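Local coordinates for hypothetical protein CG14615-PA (Drosophila melanogaster, PDB 1SQH), which is of unknown function but, belonging to the acetyltransferase superfamily, possibly transfers acyl groups to glycine, at residues Leu24-Phe29 against Phe34-Leu39; Val93-Trp98 against Ala104-Cys109; Ala255-Ile260 against Ile266-Trp271. All coordinates share one frame; numbering follows the deposited sequence.

Contact 1. Residues Leu24-Phe29 against Phe34-Leu39; sequences LYKVKF and FHYLLL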
loop_
_atom_site.group_PDB
_atom_site.type_symbol
_atom_site.label_atom_id
_atom_site.label_comp_id
_atom_site.label_asym_id
_atom_site.label_seq_id
_atom_site.Cartn_x
_atom_site.Cartn_y
_atom_site.Cartn_z
ATOM N N LEU A 24 17.717 -2.628 7.585
ATOM C CA LEU A 24 17.626 -2.302 8.999
ATOM C C LEU A 24 16.289 -2.783 9.518
ATOM O O LEU A 24 16.206 -3.390 10.586
ATOM C CB LEU A 24 17.703 -0.804 9.229
ATOM C CG LEU A 24 19.061 -0.145 9.329
ATOM C CD1 LEU A 24 18.826 1.324 9.671
ATOM C CD2 LEU A 24 19.906 -0.826 10.400
ATOM N N TYR A 25 15.233 -2.492 8.768
ATOM C CA TYR A 25 13.922 -2.931 9.193
ATOM C C TYR A 25 13.851 -4.443 9.085
ATOM O O TYR A 25 13.270 -5.104 9.950
ATOM C CB TYR A 25 12.817 -2.260 8.370
ATOM C CG TYR A 25 12.434 -0.893 8.905
ATOM C CD1 TYR A 25 13.248 0.222 8.692
ATOM C CD2 TYR A 25 11.297 -0.731 9.691
ATOM C CE1 TYR A 25 12.934 1.469 9.260
ATOM C CE2 TYR A 25 10.978 0.501 10.258
ATOM C CZ TYR A 25 11.796 1.597 10.045
ATOM O OH TYR A 25 11.484 2.808 10.642
ATOM N N LYS A 26 14.466 -5.004 8.048
ATOM C CA LYS A 26 14.460 -6.459 7.893
ATOM C C LYS A 26 15.060 -7.122 9.135
ATOM O O LYS A 26 14.480 -8.051 9.700
ATOM C CB LYS A 26 15.251 -6.875 6.648
ATOM C CG LYS A 26 15.086 -8.352 6.274
ATOM C CD LYS A 26 15.572 -8.623 4.850
ATOM C CE LYS A 26 15.425 -10.093 4.480
ATOM N NZ LYS A 26 15.801 -10.366 3.063
ATOM N N VAL A 27 16.212 -6.629 9.575
ATOM C CA VAL A 27 16.870 -7.190 10.755
ATOM C C VAL A 27 16.068 -6.905 12.030
ATOM O O VAL A 27 15.754 -7.815 12.802
ATOM C CB VAL A 27 18.300 -6.602 10.932
ATOM C CG1 VAL A 27 18.952 -7.173 12.195
ATOM C CG2 VAL A 27 19.149 -6.900 9.704
ATOM N N LYS A 28 15.736 -5.635 12.241
ATOM C CA LYS A 28 14.997 -5.209 13.430
ATOM C C LYS A 28 13.627 -5.846 13.677
ATOM O O LYS A 28 13.323 -6.254 14.806
ATOM C CB LYS A 28 14.816 -3.695 13.402
ATOM C CG LYS A 28 14.061 -3.142 14.595
ATOM C CD LYS A 28 14.958 -3.120 15.821
ATOM C CE LYS A 28 14.309 -2.375 16.966
ATOM N NZ LYS A 28 15.236 -2.281 18.137
ATOM N N PHE A 29 12.790 -5.932 12.646
ATOM C CA PHE A 29 11.448 -6.472 12.837
ATOM C C PHE A 29 11.095 -7.754 12.120
ATOM O O PHE A 29 10.072 -8.366 12.435
ATOM C CB PHE A 29 10.407 -5.427 12.454
ATOM C CG PHE A 29 10.454 -4.190 13.298
ATOM C CD1 PHE A 29 10.185 -4.253 14.663
ATOM C CD2 PHE A 29 10.734 -2.949 12.721
ATOM C CE1 PHE A 29 10.186 -3.092 15.444
ATOM C CE2 PHE A 29 10.736 -1.785 13.494
ATOM C CZ PHE A 29 10.463 -1.856 14.858
ATOM N N PHE A 34 5.347 -4.379 8.128
ATOM C CA PHE A 34 4.818 -3.571 7.037
ATOM C C PHE A 34 5.707 -2.457 6.495
ATOM O O PHE A 34 5.583 -2.079 5.324
ATOM C CB PHE A 34 3.456 -3.014 7.432
ATOM C CG PHE A 34 2.344 -4.014 7.308
ATOM C CD1 PHE A 34 1.600 -4.102 6.132
ATOM C CD2 PHE A 34 2.064 -4.896 8.346
ATOM C CE1 PHE A 34 0.585 -5.058 5.989
ATOM C CE2 PHE A 34 1.056 -5.852 8.219
ATOM C CZ PHE A 34 0.316 -5.935 7.042
ATOM N N HIS A 35 6.590 -1.913 7.322
ATOM C CA HIS A 35 7.473 -0.875 6.832
ATOM C C HIS A 35 8.534 -1.550 5.997
ATOM O O HIS A 35 8.981 -1.007 4.981
ATOM C CB HIS A 35 8.065 -0.077 7.992
ATOM C CG HIS A 35 7.074 0.858 8.607
ATOM N ND1 HIS A 35 6.704 2.042 8.005
ATOM C CD2 HIS A 35 6.263 0.708 9.681
ATOM C CE1 HIS A 35 5.702 2.578 8.681
ATOM N NE2 HIS A 35 5.414 1.788 9.700
ATOM N N TYR A 36 8.920 -2.754 6.403
ATOM C CA TYR A 36 9.887 -3.496 5.614
ATOM C C TYR A 36 9.240 -3.800 4.255
ATOM O O TYR A 36 9.876 -3.659 3.205
ATOM C CB TYR A 36 10.249 -4.818 6.300
ATOM C CG TYR A 36 10.808 -5.835 5.330
ATOM C CD1 TYR A 36 12.113 -5.726 4.852
ATOM C CD2 TYR A 36 10.010 -6.878 4.846
ATOM C CE1 TYR A 36 12.620 -6.621 3.919
ATOM C CE2 TYR A 36 10.506 -7.784 3.908
ATOM C CZ TYR A 36 11.816 -7.650 3.449
ATOM O OH TYR A 36 12.326 -8.554 2.541
ATOM N N LEU A 37 7.972 -4.214 4.283
ATOM C CA LEU A 37 7.259 -4.559 3.054
ATOM C C LEU A 37 7.164 -3.367 2.113
ATOM O O LEU A 37 7.359 -3.503 0.901
ATOM C CB LEU A 37 5.870 -5.111 3.389
ATOM C CG LEU A 37 6.003 -6.519 4.000
ATOM C CD1 LEU A 37 4.665 -7.062 4.493
ATOM C CD2 LEU A 37 6.600 -7.437 2.933
ATOM N N LEU A 38 6.881 -2.200 2.688
ATOM C CA LEU A 38 6.782 -0.963 1.935
ATOM C C LEU A 38 8.134 -0.669 1.276
ATOM O O LEU A 38 8.198 -0.380 0.077
ATOM C CB LEU A 38 6.368 0.166 2.886
ATOM C CG LEU A 38 6.540 1.657 2.569
ATOM C CD1 LEU A 38 6.492 1.912 1.087
ATOM C CD2 LEU A 38 5.431 2.426 3.297
ATOM N N LEU A 39 9.204 -0.767 2.063
ATOM C CA LEU A 39 10.558 -0.515 1.569
ATOM C C LEU A 39 10.921 -1.567 0.529
ATOM O O LEU A 39 11.453 -1.256 -0.549
ATOM C CB LEU A 39 11.561 -0.543 2.731
ATOM C CG LEU A 39 11.993 0.792 3.367
ATOM C CD1 LEU A 39 10.813 1.719 3.528
ATOM C CD2 LEU A 39 12.645 0.518 4.726
#

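Contact 2. Residues Val93-Trp98 against Ala104-Cys109; sequences VSFFSW and AELWEC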
loop_
_atom_site.group_PDB
_atom_site.type_symbol
_atom_site.label_atom_id
_atom_site.label_comp_id
_atom_site.label_asym_id
_atom_site.label_seq_id
_atom_site.Cartn_x
_atom_site.Cartn_y
_atom_site.Cartn_z
ATOM N N VAL A 93 1.946 10.419 2.780
ATOM C CA VAL A 93 3.088 10.381 3.679
ATOM C C VAL A 93 3.091 9.142 4.562
ATOM O O VAL A 93 2.060 8.734 5.102
ATOM C CB VAL A 93 3.120 11.632 4.613
ATOM C CG1 VAL A 93 4.390 11.635 5.440
ATOM C CG2 VAL A 93 3.028 12.908 3.795
ATOM N N SER A 94 4.266 8.539 4.682
ATOM C CA SER A 94 4.466 7.370 5.532
ATOM C C SER A 94 5.657 7.711 6.411
ATOM O O SER A 94 6.555 8.434 5.983
ATOM C CB SER A 94 4.797 6.122 4.704
ATOM O OG SER A 94 5.085 5.025 5.558
ATOM N N PHE A 95 5.668 7.201 7.635
ATOM C CA PHE A 95 6.778 7.475 8.533
ATOM C C PHE A 95 6.813 6.526 9.722
ATOM O O PHE A 95 5.794 5.957 10.117
ATOM C CB PHE A 95 6.705 8.920 9.031
ATOM C CG PHE A 95 5.431 9.246 9.760
ATOM C CD1 PHE A 95 5.260 8.888 11.093
ATOM C CD2 PHE A 95 4.388 9.895 9.102
ATOM C CE1 PHE A 95 4.065 9.179 11.766
ATOM C CE2 PHE A 95 3.194 10.187 9.765
ATOM C CZ PHE A 95 3.036 9.825 11.097
ATOM N N PHE A 96 8.007 6.363 10.280
ATOM C CA PHE A 96 8.209 5.514 11.435
ATOM C C PHE A 96 9.564 5.787 12.060
ATOM O O PHE A 96 10.423 6.429 11.469
ATOM C CB PHE A 96 8.144 4.022 11.071
ATOM C CG PHE A 96 7.891 3.137 12.259
ATOM C CD1 PHE A 96 6.598 2.990 12.759
ATOM C CD2 PHE A 96 8.949 2.535 12.945
ATOM C CE1 PHE A 96 6.353 2.258 13.926
ATOM C CE2 PHE A 96 8.727 1.803 14.114
ATOM C CZ PHE A 96 7.423 1.665 14.607
ATOM N N SER A 97 9.725 5.285 13.272
ATOM C CA SER A 97 10.960 5.386 14.028
ATOM C C SER A 97 10.702 4.563 15.271
ATOM O O SER A 97 9.561 4.485 15.734
ATOM C CB SER A 97 11.270 6.832 14.429
ATOM O OG SER A 97 12.445 6.857 15.230
ATOM N N TRP A 98 11.738 3.930 15.807
ATOM C CA TRP A 98 11.539 3.133 17.001
ATOM C C TRP A 98 12.258 3.693 18.214
ATOM O O TRP A 98 12.604 2.955 19.132
ATOM C CB TRP A 98 11.935 1.670 16.750
ATOM C CG TRP A 98 13.357 1.427 16.330
ATOM C CD1 TRP A 98 14.469 1.489 17.113
ATOM C CD2 TRP A 98 13.801 1.018 15.032
ATOM N NE1 TRP A 98 15.582 1.140 16.388
ATOM C CE2 TRP A 98 15.200 0.847 15.106
ATOM C CE3 TRP A 98 13.148 0.776 13.811
ATOM C CZ2 TRP A 98 15.965 0.444 14.003
ATOM C CZ3 TRP A 98 13.914 0.371 12.711
ATOM C CH2 TRP A 98 15.310 0.212 12.820
ATOM N N ALA A 104 11.322 11.469 19.744
ATOM C CA ALA A 104 11.625 12.884 19.544
ATOM C C ALA A 104 12.132 13.193 18.128
ATOM O O ALA A 104 11.605 14.080 17.438
ATOM C CB ALA A 104 12.652 13.331 20.575
ATOM N N GLU A 105 13.150 12.453 17.701
ATOM C CA GLU A 105 13.744 12.643 16.385
ATOM C C GLU A 105 12.702 12.687 15.275
ATOM O O GLU A 105 12.760 13.544 14.396
ATOM C CB GLU A 105 14.750 11.528 16.103
ATOM C CG GLU A 105 15.431 11.630 14.753
ATOM C CD GLU A 105 16.595 10.671 14.630
ATOM O OE1 GLU A 105 17.658 10.960 15.224
ATOM O OE2 GLU A 105 16.448 9.629 13.953
ATOM N N LEU A 106 11.750 11.763 15.323
ATOM C CA LEU A 106 10.702 11.704 14.314
ATOM C C LEU A 106 9.838 12.965 14.312
ATOM O O LEU A 106 9.685 13.616 13.279
ATOM C CB LEU A 106 9.809 10.480 14.543
ATOM C CG LEU A 106 8.510 10.416 13.722
ATOM C CD1 LEU A 106 8.832 10.313 12.243
ATOM C CD2 LEU A 106 7.675 9.224 14.173
ATOM N N TRP A 107 9.278 13.307 15.469
ATOM C CA TRP A 107 8.419 14.474 15.566
ATOM C C TRP A 107 9.159 15.762 15.274
ATOM O O TRP A 107 8.558 16.753 14.847
ATOM C CB TRP A 107 7.754 14.526 16.938
ATOM C CG TRP A 107 6.732 13.454 17.084
ATOM C CD1 TRP A 107 6.796 12.360 17.892
ATOM C CD2 TRP A 107 5.509 13.343 16.347
ATOM N NE1 TRP A 107 5.685 11.565 17.703
ATOM C CE2 TRP A 107 4.880 12.149 16.760
ATOM C CE3 TRP A 107 4.885 14.138 15.374
ATOM C CZ2 TRP A 107 3.647 11.729 16.230
ATOM C CZ3 TRP A 107 3.658 13.718 14.844
ATOM C CH2 TRP A 107 3.057 12.527 15.276
ATOM N N GLU A 108 10.465 15.755 15.499
ATOM C CA GLU A 108 11.257 16.935 15.195
ATOM C C GLU A 108 11.141 17.083 13.677
ATOM O O GLU A 108 10.944 18.183 13.149
ATOM C CB GLU A 108 12.709 16.706 15.609
ATOM C CG GLU A 108 13.553 17.952 15.677
ATOM C CD GLU A 108 14.838 17.710 16.440
ATOM O OE1 GLU A 108 14.752 17.290 17.615
ATOM O OE2 GLU A 108 15.929 17.933 15.870
ATOM N N CYS A 109 11.236 15.950 12.983
ATOM C CA CYS A 109 11.125 15.918 11.532
ATOM C C CYS A 109 9.752 16.367 11.042
ATOM O O CYS A 109 9.640 17.286 10.228
ATOM C CB CYS A 109 11.376 14.502 11.005
ATOM S SG CYS A 109 13.106 14.000 10.920
HETATM O O HOH W 1 12.248 9.335 16.404
#

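Contact 3. Residues Ala255-Ile260 against Ile266-Trp271; sequences AMSREI and ITLTAW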
loop_
_atom_site.group_PDB
_atom_site.type_symbol
_atom_site.label_atom_id
_atom_site.label_comp_id
_atom_site.label_asym_id
_atom_site.label_seq_id
_atom_site.Cartn_x
_atom_site.Cartn_y
_atom_site.Cartn_z
ATOM N N ALA A 255 -5.882 -17.324 -5.196
ATOM C CA ALA A 255 -5.047 -17.364 -6.389
ATOM C C ALA A 255 -3.934 -16.316 -6.352
ATOM O O ALA A 255 -2.756 -16.639 -6.564
ATOM C CB ALA A 255 -5.902 -17.176 -7.628
HETATM N N MSE A 256 -4.294 -15.063 -6.088
HETATM C CA MSE A 256 -3.276 -14.022 -6.025
HETATM C C MSE A 256 -2.213 -14.330 -4.950
HETATM O O MSE A 256 -1.021 -14.121 -5.179
HETATM C CB MSE A 256 -3.918 -12.665 -5.745
HETATM C CG MSE A 256 -2.951 -11.510 -5.849
HETATM SE SE MSE A 256 -2.539 -11.089 -7.707
HETATM C CE MSE A 256 -1.029 -12.259 -7.924
ATOM N N SER A 257 -2.641 -14.821 -3.784
ATOM C CA SER A 257 -1.701 -15.147 -2.702
ATOM C C SER A 257 -0.674 -16.176 -3.189
ATOM O O SER A 257 0.543 -16.015 -2.992
ATOM C CB SER A 257 -2.450 -15.695 -1.480
ATOM O OG SER A 257 -3.275 -14.703 -0.888
ATOM N N ARG A 258 -1.175 -17.232 -3.825
ATOM C CA ARG A 258 -0.314 -18.275 -4.372
ATOM C C ARG A 258 0.608 -17.711 -5.448
ATOM O O ARG A 258 1.818 -17.903 -5.388
ATOM C CB ARG A 258 -1.150 -19.386 -4.997
ATOM C CG ARG A 258 -1.595 -20.458 -4.041
ATOM C CD ARG A 258 -0.696 -21.678 -4.141
ATOM N NE ARG A 258 -0.558 -22.161 -5.514
ATOM C CZ ARG A 258 -0.458 -23.444 -5.841
ATOM N NH1 ARG A 258 -0.496 -24.375 -4.894
ATOM N NH2 ARG A 258 -0.278 -23.795 -7.104
ATOM N N GLU A 259 0.031 -17.013 -6.423
ATOM C CA GLU A 259 0.823 -16.465 -7.522
ATOM C C GLU A 259 1.950 -15.571 -7.041
ATOM O O GLU A 259 3.079 -15.684 -7.519
ATOM C CB GLU A 259 -0.049 -15.692 -8.529
ATOM C CG GLU A 259 0.761 -15.127 -9.712
ATOM C CD GLU A 259 -0.089 -14.473 -10.806
ATOM O OE1 GLU A 259 0.478 -13.711 -11.615
ATOM O OE2 GLU A 259 -1.314 -14.720 -10.875
ATOM N N ILE A 260 1.659 -14.686 -6.093
ATOM C CA ILE A 260 2.694 -13.795 -5.599
ATOM C C ILE A 260 3.784 -14.573 -4.883
ATOM O O ILE A 260 4.960 -14.373 -5.135
ATOM C CB ILE A 260 2.130 -12.725 -4.621
ATOM C CG1 ILE A 260 1.215 -11.749 -5.373
ATOM C CG2 ILE A 260 3.298 -11.967 -3.955
ATOM C CD1 ILE A 260 0.599 -10.672 -4.488
ATOM N N ILE A 266 8.146 -13.198 -0.263
ATOM C CA ILE A 266 7.729 -12.210 0.717
ATOM C C ILE A 266 6.476 -12.681 1.417
ATOM O O ILE A 266 5.776 -13.581 0.954
ATOM C CB ILE A 266 7.436 -10.806 0.126
ATOM C CG1 ILE A 266 6.862 -10.931 -1.276
ATOM C CG2 ILE A 266 8.671 -9.935 0.213
ATOM C CD1 ILE A 266 5.459 -11.459 -1.313
ATOM N N THR A 267 6.219 -12.073 2.563
ATOM C CA THR A 267 5.039 -12.371 3.347
ATOM C C THR A 267 3.866 -11.779 2.575
ATOM O O THR A 267 3.969 -10.671 2.047
ATOM C CB THR A 267 5.118 -11.653 4.688
ATOM O OG1 THR A 267 6.429 -11.833 5.229
ATOM C CG2 THR A 267 4.069 -12.181 5.647
ATOM N N LEU A 268 2.766 -12.508 2.480
ATOM C CA LEU A 268 1.607 -11.955 1.811
ATOM C C LEU A 268 0.859 -11.142 2.869
ATOM O O LEU A 268 0.839 -11.521 4.043
ATOM C CB LEU A 268 0.709 -13.073 1.284
ATOM C CG LEU A 268 0.941 -13.528 -0.155
ATOM C CD1 LEU A 268 0.542 -12.386 -1.079
ATOM C CD2 LEU A 268 2.406 -13.939 -0.382
ATOM N N THR A 269 0.258 -10.023 2.473
ATOM C CA THR A 269 -0.493 -9.218 3.433
ATOM C C THR A 269 -1.614 -8.519 2.705
ATOM O O THR A 269 -1.708 -8.596 1.480
ATOM C CB THR A 269 0.369 -8.122 4.099
ATOM O OG1 THR A 269 0.792 -7.185 3.102
ATOM C CG2 THR A 269 1.596 -8.719 4.786
ATOM N N ALA A 270 -2.465 -7.838 3.461
ATOM C CA ALA A 270 -3.568 -7.085 2.879
ATOM C C ALA A 270 -4.041 -6.051 3.880
ATOM O O ALA A 270 -4.106 -6.317 5.087
ATOM C CB ALA A 270 -4.717 -8.012 2.510
ATOM N N TRP A 271 -4.347 -4.864 3.372
ATOM C CA TRP A 271 -4.851 -3.777 4.190
ATOM C C TRP A 271 -6.352 -3.670 3.941
ATOM O O TRP A 271 -6.776 -3.427 2.817
ATOM C CB TRP A 271 -4.182 -2.465 3.795
ATOM C CG TRP A 271 -2.841 -2.243 4.432
ATOM C CD1 TRP A 271 -1.639 -2.112 3.794
ATOM C CD2 TRP A 271 -2.583 -2.053 5.826
ATOM N NE1 TRP A 271 -0.644 -1.839 4.707
ATOM C CE2 TRP A 271 -1.198 -1.799 5.963
ATOM C CE3 TRP A 271 -3.388 -2.066 6.974
ATOM C CZ2 TRP A 271 -0.601 -1.559 7.210
ATOM C CZ3 TRP A 271 -2.797 -1.829 8.209
ATOM C CH2 TRP A 271 -1.413 -1.577 8.316
#

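Contact 1. Residues Leu24-Phe29 against Phe34-Leu39
Two tyrosines with different first torsions meet between helices 15-29 and 34-51. In Tyr25 the ring carbon CG sits beside the backbone N and anti to the carbonyl carbon (chi1 -85°), which stands the ring between the helices; in Tyr36 CG is anti to the backbone N (chi1 158°), which lays the phenol alongside Lys26. The Tyr25 ring then meets two residues of the second helix. Both approach obliquely from the same side of the ring: His35 CB is 3.7 Å from Tyr25 CD2 and CE2, and Leu39 CD2 is 4.0 Å from Tyr25 CD1, its chain running at about a right angle to that of the tyrosine. The backbones come nearest at Tyr25 and Tyr36, whose CB atoms are 4.2 Å apart.

Lys26 and Tyr36 run side by side and point the same way. The extended lysine runs its methylenes along the CD1-CE1 side of the phenol, at an oblique angle to the ring, with Lys26 CD 3.7 Å from Tyr36 CE1. An alanine in place of Tyr36 is likely to leave the Lys26 methylenes without their packing partner. The polar ends of Tyr25 and His35 find partners outside the two segments: the bond from Tyr25 to Gly80 O holds the end of the phenol in place, and that between His35 ND1 and Tyr82 OH probably fixes which way the imidazole is turned. No hydrogen bond links the two segments.

The axes approach to 8.8 Å and run at 157°, nearly antiparallel, with just four loop residues between the segments. This is a helical hairpin, and its side chains reach strand 91-96 at Phe96 and Ser94; following the first strand, it is consistent with the alpha1-alpha2 pair of the GNAT acetyltransferase fold.

Contact 2. Residues Val93-Trp98 against Ala104-Cys109
Ser97 OG is held by a water that also links it to Leu106 across the contact, and by Thr81 OG1. The strand and helix so joined belong to a beta-alpha-beta crossover completed by strand 123-128, which lies beside and parallel to strand 91-96. The water lies 2.7 Å from Ser97 OG and accepts a bond of 2.7 Å from Leu106 N, an amide in the first turn of helix 104-112. It is therefore a bridge between the end of strand 91-96 and the start of the helix, where no direct hydrogen bond joins the segments. Thr81 OG1 also binds Glu105 OE2, tying the same corner together a second time.

In GNAT enzymes, whose fold this topology resembles, the corresponding strand and helix line the acyl-CoA site; whether this domain binds a cofactor is not established.

Leu106 is the one helix residue that makes the apolar contacts. Its CB lies 3.9 Å from Ser97 CB, and its two methyls reach on to Phe95, the chains crossing at about a right angle. Phe95 CG is wedged between its own backbone N and carbonyl carbon (chi1 59°), a rotation that brings CD1 of the ring toward the leucine, at an oblique angle. Both methyls come to the same side of the ring, near one atom: Phe95 CD1 is 3.9 Å from Leu106 CD2 and 4.0 Å from Leu106 CD1.

Contact 3. Residues Ala255-Ile260 against Ile266-Trp271
Ile260 and Leu268 face each other obliquely, and Ile266 comes in obliquely beside them; these three chains join helix 248-263 to the strand that follows it, 268-273. Helix and strand are consistent with alpha3 and beta5 of a GNAT-like domain. Strand 268-273 makes backbone bonds through Leu268 and Ala270 to strand 147-157, and through Thr269 to Leu234 of strand 234-239 in the second sheet. Ser257 and Ile260 touch Leu234 as well as Leu268, so helix 248-263 packs against strands of both sheets.

Leu268 is directed at the helix and makes the largest share of the contact. Its chi1 (-93°, well off the staggered value) brings CG up against Ser257, and chi2 (-67°) then parts the two methyls. Leu268 CD1 settles against the isoleucine, 3.8 Å from Ile260 CD1 and 3.9 Å from Ile260 CB. Its sister methyl turns to the helix backbone, with Leu268 CD2 3.8 Å from Ser257 O; Leu268 CG is equally near, also 3.8 Å from Ser257 O. Here a leucine leans on a carbonyl oxygen by packing alone. The Ser257 hydroxyl is engaged elsewhere, bonding to Ala253 O one turn back and to Tyr288 OH.

In Ile260, CG1 lies beside the backbone N and leads to a terminal methyl that meets Leu268, whereas CG2, anti to that N, meets the loop residue Ile266 and also borders Leu268 CD1. Ile266 itself is turned off a staggered rotamer, with CG1 between the backbone N and the carbonyl carbon (chi1 33°), and Tyr40 of helix 34-51 packs against it. That rotation accompanies the tightest carbon pair of the interface: Ile266 CD1 is 3.5 Å from Ile260 CG2, shorter than ordinary van der Waals contact.

In the fold
Contact 1 lies between the other two in space and touches both. Its centre is about 15 Å from that of contact 2, where Tyr25 OH packs 3.4 Å from Phe96 CD2 and His35 NE2 3.5 Å from Phe96 CD1. Toward contact 3, about 17 Å between centres, Phe34 CD1 comes within 3.5 Å of Trp271 NE1 and Leu37 CD1 within 3.5 Å of Thr269 CG2. Helix 34-51, in the first acetyltransferase-like family region, thus packs against strand 268-273 of the second. Contacts 2 and 3 do not touch: their centres are about 29 Å apart, their nearest atoms about 9 Å, although strands 91-96 and 268-273 share one sheet.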